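Local coordinates for major royal jelly protein 1 (Apis mellifera, PDB 5YYL), which is the most abundant protein of royal jelly, binds sterol, and probably has a nutritional role in the food that nurse bees give to developing larvae, at residues F39-F44 and Y59-N64; N63-S67 and T79-G85. The contacts are given in a common frame with arbitrary orientation. Residues are numbered along the deposited sequence.

Contact 1: F39-F44 and Y59-N64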
loop_
_atom_site.group_PDB
_atom_site.type_symbol
_atom_site.label_atom_id
_atom_site.label_comp_id
_atom_site.label_asym_id
_atom_site.label_seq_id
_atom_site.Cartn_x
_atom_site.Cartn_y
_atom_site.Cartn_z
ATOM N N PHE A 39 31.842 -21.112 -18.827
ATOM C CA PHE A 39 32.911 -20.266 -19.320
ATOM C C PHE A 39 32.373 -18.862 -19.517
ATOM O O PHE A 39 31.171 -18.664 -19.683
ATOM C CB PHE A 39 33.461 -20.784 -20.653
ATOM C CG PHE A 39 32.404 -20.984 -21.708
ATOM C CD1 PHE A 39 31.960 -19.911 -22.486
ATOM C CD2 PHE A 39 31.839 -22.243 -21.910
ATOM C CE1 PHE A 39 30.970 -20.087 -23.434
ATOM C CE2 PHE A 39 30.855 -22.426 -22.866
ATOM C CZ PHE A 39 30.421 -21.346 -23.633
ATOM N N PHE A 40 33.273 -17.894 -19.527
ATOM C CA PHE A 40 32.866 -16.517 -19.649
ATOM C C PHE A 40 32.699 -16.142 -21.102
ATOM O O PHE A 40 33.360 -16.692 -21.977
ATOM C CB PHE A 40 33.850 -15.585 -18.940
ATOM C CG PHE A 40 33.734 -15.648 -17.455
ATOM C CD1 PHE A 40 32.856 -14.799 -16.786
ATOM C CD2 PHE A 40 34.452 -16.598 -16.723
ATOM C CE1 PHE A 40 32.729 -14.865 -15.415
ATOM C CE2 PHE A 40 34.321 -16.670 -15.353
ATOM C CZ PHE A 40 33.460 -15.804 -14.699
ATOM N N ASP A 41 31.782 -15.207 -21.324
ATOM C CA ASP A 41 31.461 -14.665 -22.628
ATOM C C ASP A 41 30.993 -13.241 -22.377
ATOM O O ASP A 41 30.649 -12.903 -21.245
ATOM C CB ASP A 41 30.358 -15.507 -23.278
ATOM C CG ASP A 41 30.175 -15.206 -24.762
ATOM O OD1 ASP A 41 30.806 -14.254 -25.285
ATOM O OD2 ASP A 41 29.388 -15.937 -25.409
ATOM N N TYR A 42 30.992 -12.409 -23.414
ATOM C CA TYR A 42 30.712 -10.986 -23.263
ATOM C C TYR A 42 29.545 -10.501 -24.145
ATOM O O TYR A 42 29.162 -11.156 -25.106
ATOM C CB TYR A 42 31.983 -10.183 -23.556
ATOM C CG TYR A 42 33.165 -10.547 -22.672
ATOM C CD1 TYR A 42 33.637 -9.664 -21.699
ATOM C CD2 TYR A 42 33.814 -11.773 -22.809
ATOM C CE1 TYR A 42 34.716 -10.003 -20.895
ATOM C CE2 TYR A 42 34.880 -12.117 -22.004
ATOM C CZ TYR A 42 35.329 -11.235 -21.052
ATOM O OH TYR A 42 36.393 -11.599 -20.275
ATOM N N ASP A 43 28.991 -9.345 -23.786
ATOM C CA ASP A 43 28.023 -8.610 -24.600
ATOM C C ASP A 43 28.801 -7.664 -25.519
ATOM O O ASP A 43 29.034 -6.474 -25.230
ATOM C CB ASP A 43 27.026 -7.845 -23.703
ATOM C CG ASP A 43 25.905 -7.137 -24.486
ATOM O OD1 ASP A 43 26.191 -6.165 -25.212
ATOM O OD2 ASP A 43 24.705 -7.506 -24.324
ATOM N N PHE A 44 29.184 -8.221 -26.664
ATOM C CA PHE A 44 29.813 -7.456 -27.734
ATOM C C PHE A 44 28.815 -6.539 -28.465
ATOM O O PHE A 44 29.216 -5.520 -29.031
ATOM C CB PHE A 44 30.469 -8.396 -28.723
ATOM C CG PHE A 44 31.637 -9.167 -28.168
ATOM C CD1 PHE A 44 31.509 -10.516 -27.823
ATOM C CD2 PHE A 44 32.882 -8.565 -28.037
ATOM C CE1 PHE A 44 32.601 -11.233 -27.331
ATOM C CE2 PHE A 44 33.968 -9.270 -27.528
ATOM C CZ PHE A 44 33.833 -10.603 -27.189
ATOM N N TYR A 59 39.033 -12.500 -28.298
ATOM C CA TYR A 59 38.219 -13.282 -27.355
ATOM C C TYR A 59 38.263 -14.805 -27.602
ATOM O O TYR A 59 37.533 -15.325 -28.431
ATOM C CB TYR A 59 36.757 -12.775 -27.363
ATOM C CG TYR A 59 35.779 -13.752 -26.734
ATOM C CD1 TYR A 59 35.902 -14.140 -25.397
ATOM C CD2 TYR A 59 34.766 -14.339 -27.489
ATOM C CE1 TYR A 59 35.029 -15.060 -24.833
ATOM C CE2 TYR A 59 33.890 -15.257 -26.927
ATOM C CZ TYR A 59 34.024 -15.614 -25.598
ATOM O OH TYR A 59 33.159 -16.522 -25.041
ATOM N N ASP A 60 39.116 -15.496 -26.851
ATOM C CA ASP A 60 39.110 -16.957 -26.738
ATOM C C ASP A 60 38.503 -17.276 -25.376
ATOM O O ASP A 60 39.001 -16.826 -24.336
ATOM C CB ASP A 60 40.533 -17.536 -26.828
ATOM C CG ASP A 60 40.559 -19.080 -26.900
ATOM O OD1 ASP A 60 39.619 -19.763 -26.433
ATOM O OD2 ASP A 60 41.551 -19.623 -27.428
ATOM N N TYR A 61 37.430 -18.057 -25.396
ATOM C CA TYR A 61 36.717 -18.443 -24.179
ATOM C C TYR A 61 37.558 -19.314 -23.229
ATOM O O TYR A 61 37.343 -19.293 -22.017
ATOM C CB TYR A 61 35.392 -19.146 -24.529
ATOM C CG TYR A 61 35.499 -20.603 -24.958
ATOM C CD1 TYR A 61 35.316 -21.632 -24.028
ATOM C CD2 TYR A 61 35.738 -20.957 -26.290
ATOM C CE1 TYR A 61 35.387 -22.970 -24.402
ATOM C CE2 TYR A 61 35.810 -22.296 -26.676
ATOM C CZ TYR A 61 35.630 -23.307 -25.730
ATOM O OH TYR A 61 35.702 -24.649 -26.093
ATOM N N LYS A 62 38.510 -20.065 -23.781
ATOM C CA LYS A 62 39.366 -20.949 -22.978
ATOM C C LYS A 62 40.395 -20.213 -22.106
ATOM O O LYS A 62 41.001 -20.832 -21.236
ATOM C CB LYS A 62 40.087 -21.972 -23.878
ATOM C CG LYS A 62 39.180 -23.045 -24.473
ATOM C CD LYS A 62 39.954 -24.124 -25.237
ATOM C CE LYS A 62 39.933 -23.914 -26.748
ATOM N NZ LYS A 62 40.446 -22.576 -27.173
ATOM N N ASN A 63 40.598 -18.914 -22.333
ATOM C CA ASN A 63 41.597 -18.135 -21.592
ATOM C C ASN A 63 41.005 -17.073 -20.663
ATOM O O ASN A 63 41.701 -16.126 -20.293
ATOM C CB ASN A 63 42.561 -17.447 -22.576
ATOM C CG ASN A 63 43.184 -18.404 -23.577
ATOM O OD1 ASN A 63 43.249 -19.624 -23.365
ATOM N ND2 ASN A 63 43.653 -17.847 -24.680
ATOM N N ASN A 64 39.737 -17.217 -20.276
ATOM C CA ASN A 64 39.093 -16.227 -19.413
ATOM C C ASN A 64 38.961 -16.778 -18.007
ATOM O O ASN A 64 38.243 -17.752 -17.777
ATOM C CB ASN A 64 37.752 -15.792 -19.984
ATOM C CG ASN A 64 37.915 -14.829 -21.146
ATOM O OD1 ASN A 64 37.673 -13.629 -21.021
ATOM N ND2 ASN A 64 38.372 -15.353 -22.275
#
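This is a loop-to-loop contact built mainly from aromatic side chains, joining the two connections that flank helix 47-56: residues 39-44 lead into the helix and residues 59-64 lead out of it toward strand 65-72. Tyr-59 is at the centre. Its ring receives the edge of Tyr-42 against its face in an offset edge-to-face pair (centroids 5.8 Å, planes at 75°), while Phe-44 packs its CZ 3.6 Å from Tyr-59 CB. A tyrosine suits this place because its hydroxyl can also reach the backbone: Tyr-59 OH donates to Phe-40 O at 3.1 Å. Tyr-42 serves in the same double way, its OH donating to Asn-64 OD1 at a short 2.5 Å, so that both tyrosines bury their rings and still satisfy their polar ends. Beside this bond the buried Phe-40 brings its CB to 4.0 Å from Asn-64 CB. Farther out, the edge of Tyr-61 meets the face of Phe-39, with ring centroids 5.0 Å apart, and Phe-395 packs on both residues. At the core is an aromatic cluster of Tyr-42, Phe-44 and Tyr-59, bringing together the two ends of a helical excursion beside the first four-stranded sheet of the propeller-like fold.

Contact 2: N63-S67 and T79-G85; sequences NNYPS and TMLRYNG. With NAG (2-acetamido-2-deoxy-beta-D-glucopyranose), chain E.
Asn-63 ND2 donates to Asn-84 O at 2.5 Å and Asn-64 ND2 to Gly-85 O at 2.9 Å; both asparagines are m at chi1. Asn-64 OD1 turns to the hydroxyl of Tyr-42. Farther along, Leu-81 N donates to Tyr-65 O (2.9 Å) and Ser-67 N to Thr-79 O (2.7 Å). Portions 65-67 and 79-81 of strands 65-72 and 75-81 run at 119°, axes 4.3 Å apart at closest, with extended backbones (phi/psi -128/129 at Tyr-65, -115/134 at Met-80). Pro-66 faces Met-80 as an antiparallel non-hydrogen-bonded pair, CA atoms 4.4 Å apart, where proline's missing N-H costs nothing. An inverse gamma turn centred on Arg-82 then bends the chain. At Gly-85 (96/34) a CB would collide with Asn-84 O, so the position calls for glycine. Pro-66 and Met-80 put their side chains on one face, Met-80 SD 3.3 Å from Tyr-65 O. On the opposite face, with Leu-81, Tyr-65 (m) points its ring edge at the face of Tyr-83 (m), centroids 5.5 Å apart, planes at 81°. Asn-84 lies beside an N-linked glycan sugar (NAG). Past the hairpin's regular pairing, asparagine amides thus replace main-chain N-H groups as donors to backbone carbonyls.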
loop_
_atom_site.group_PDB
_atom_site.type_symbol
_atom_site.label_atom_id
_atom_site.label_comp_id
_atom_site.label_asym_id
_atom_site.label_seq_id
_atom_site.Cartn_x
_atom_site.Cartn_y
_atom_site.Cartn_z
ATOM N N ASN A 63 40.598 -18.914 -22.333
ATOM C CA ASN A 63 41.597 -18.135 -21.592
ATOM C C ASN A 63 41.005 -17.073 -20.663
ATOM O O ASN A 63 41.701 -16.126 -20.293
ATOM C CB ASN A 63 42.561 -17.447 -22.576
ATOM C CG ASN A 63 43.184 -18.404 -23.577
ATOM O OD1 ASN A 63 43.249 -19.624 -23.365
ATOM N ND2 ASN A 63 43.653 -17.847 -24.680
ATOM N N ASN A 64 39.737 -17.217 -20.276
ATOM C CA ASN A 64 39.093 -16.227 -19.413
ATOM C C ASN A 64 38.961 -16.778 -18.007
ATOM O O ASN A 64 38.243 -17.752 -17.777
ATOM C CB ASN A 64 37.752 -15.792 -19.984
ATOM C CG ASN A 64 37.915 -14.829 -21.146
ATOM O OD1 ASN A 64 37.673 -13.629 -21.021
ATOM N ND2 ASN A 64 38.372 -15.353 -22.275
ATOM N N TYR A 65 39.703 -16.170 -17.087
ATOM C CA TYR A 65 39.804 -16.626 -15.707
ATOM C C TYR A 65 39.510 -15.444 -14.791
ATOM O O TYR A 65 40.107 -14.359 -14.953
ATOM C CB TYR A 65 41.196 -17.171 -15.400
ATOM C CG TYR A 65 41.726 -18.154 -16.423
ATOM C CD1 TYR A 65 41.171 -19.433 -16.552
ATOM C CD2 TYR A 65 42.791 -17.804 -17.276
ATOM C CE1 TYR A 65 41.657 -20.333 -17.489
ATOM C CE2 TYR A 65 43.283 -18.699 -18.215
ATOM C CZ TYR A 65 42.712 -19.957 -18.323
ATOM O OH TYR A 65 43.200 -20.843 -19.263
ATOM N N PRO A 66 38.583 -15.633 -13.837
ATOM C CA PRO A 66 38.193 -14.503 -13.002
ATOM C C PRO A 66 39.151 -14.305 -11.837
ATOM O O PRO A 66 39.593 -15.266 -11.232
ATOM C CB PRO A 66 36.794 -14.897 -12.522
ATOM C CG PRO A 66 36.820 -16.393 -12.489
ATOM C CD PRO A 66 37.851 -16.866 -13.484
ATOM N N SER A 67 39.465 -13.060 -11.549
ATOM C CA SER A 67 40.378 -12.698 -10.483
ATOM C C SER A 67 39.618 -12.226 -9.236
ATOM O O SER A 67 39.902 -12.685 -8.136
ATOM C CB SER A 67 41.328 -11.605 -10.974
ATOM O OG SER A 67 42.235 -11.231 -9.958
ATOM N N THR A 79 36.205 -9.370 -12.492
ATOM C CA THR A 79 37.458 -8.982 -13.146
ATOM C C THR A 79 38.131 -10.197 -13.736
ATOM O O THR A 79 38.126 -11.265 -13.135
ATOM C CB THR A 79 38.457 -8.259 -12.236
ATOM O OG1 THR A 79 39.068 -9.192 -11.340
ATOM C CG2 THR A 79 37.805 -7.150 -11.487
ATOM N N MET A 80 38.705 -10.017 -14.919
ATOM C CA MET A 80 39.320 -11.117 -15.637
ATOM C C MET A 80 40.831 -10.888 -15.772
ATOM O O MET A 80 41.293 -9.765 -16.097
ATOM C CB MET A 80 38.669 -11.284 -17.006
ATOM C CG MET A 80 38.564 -12.736 -17.449
ATOM S SD MET A 80 37.304 -13.755 -16.645
ATOM C CE MET A 80 35.983 -12.564 -16.400
ATOM N N LEU A 81 41.585 -11.956 -15.484
ATOM C CA LEU A 81 43.032 -11.969 -15.700
ATOM C C LEU A 81 43.266 -11.824 -17.191
ATOM O O LEU A 81 42.737 -12.616 -17.982
ATOM C CB LEU A 81 43.667 -13.283 -15.232
ATOM C CG LEU A 81 43.733 -13.557 -13.730
ATOM C CD1 LEU A 81 44.311 -14.931 -13.468
ATOM C CD2 LEU A 81 44.522 -12.468 -13.036
ATOM N N ARG A 82 44.055 -10.821 -17.563
ATOM C CA ARG A 82 44.271 -10.485 -18.975
ATOM C C ARG A 82 45.281 -11.409 -19.623
ATOM O O ARG A 82 46.453 -11.095 -19.721
ATOM C CB ARG A 82 44.708 -9.030 -19.134
ATOM C CG ARG A 82 44.829 -8.580 -20.574
ATOM C CD ARG A 82 43.469 -8.305 -21.226
ATOM N NE ARG A 82 43.027 -6.972 -20.839
ATOM C CZ ARG A 82 42.112 -6.238 -21.462
ATOM N NH1 ARG A 82 41.469 -6.697 -22.542
ATOM N NH2 ARG A 82 41.826 -5.021 -20.979
ATOM N N TYR A 83 44.798 -12.560 -20.052
ATOM C CA TYR A 83 45.545 -13.420 -20.945
ATOM C C TYR A 83 45.277 -13.003 -22.403
ATOM O O TYR A 83 44.593 -12.007 -22.658
ATOM C CB TYR A 83 45.229 -14.896 -20.685
ATOM C CG TYR A 83 45.947 -15.468 -19.483
ATOM C CD1 TYR A 83 46.856 -16.508 -19.629
ATOM C CD2 TYR A 83 45.724 -14.968 -18.196
ATOM C CE1 TYR A 83 47.520 -17.041 -18.536
ATOM C CE2 TYR A 83 46.390 -15.495 -17.097
ATOM C CZ TYR A 83 47.286 -16.536 -17.274
ATOM O OH TYR A 83 47.964 -17.080 -16.208
ATOM N N ASN A 84 45.885 -13.726 -23.343
ATOM C CA ASN A 84 45.556 -13.622 -24.768
ATOM C C ASN A 84 44.143 -14.189 -24.968
ATOM O O ASN A 84 43.863 -15.340 -24.594
ATOM C CB ASN A 84 46.588 -14.354 -25.650
ATOM C CG ASN A 84 46.879 -15.784 -25.177
ATOM O OD1 ASN A 84 47.499 -15.989 -24.120
ATOM N ND2 ASN A 84 46.432 -16.779 -25.958
ATOM N N GLY A 85 43.260 -13.352 -25.519
ATOM C CA GLY A 85 41.864 -13.725 -25.763
ATOM C C GLY A 85 40.878 -13.306 -24.673
ATOM O O GLY A 85 39.886 -14.007 -24.405
HETATM C C1 NAG E . 50.755 -15.089 -23.632
HETATM C C2 NAG E . 51.893 -14.335 -24.341
HETATM C C3 NAG E . 51.804 -14.553 -25.859
HETATM C C4 NAG E . 51.747 -16.028 -26.263
HETATM C C5 NAG E . 50.650 -16.709 -25.423
HETATM C C6 NAG E . 50.547 -18.226 -25.558
HETATM C C7 NAG E . 53.001 -12.169 -23.854
HETATM C C8 NAG E . 52.815 -10.690 -23.658
HETATM N N2 NAG E . 51.892 -12.890 -24.103
HETATM O O3 NAG E . 52.920 -13.944 -26.518
HETATM O O4 NAG E . 51.483 -16.038 -27.685
HETATM O O5 NAG E . 50.862 -16.458 -24.029
HETATM O O6 NAG E . 51.816 -18.837 -25.313
HETATM O O7 NAG E . 54.117 -12.653 -23.775
#

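From the N terminus, the chain leaves strand 33-37, passes residues 39-44, makes helix 47-56 and returns at 59-64, where contact 1 closes the loop around the helix. Contact 2 starts on the same residues, Asn-63 and Asn-64, and closes the next loop, the hairpin of strands 65-72 and 75-81. The two loops therefore follow one another, with this short overlap, and their centres lie 8 Å apart. Asn-64 bridges them through its side chain, and Asp-60 N probably bonds to Gly-85 O (3.0 Å). Phe-40 also packs on Pro-66 and Met-80. Together they tie the segment around helix 47-56 to the four-stranded sheet 65-72, 75-81, 90-94, 102-106.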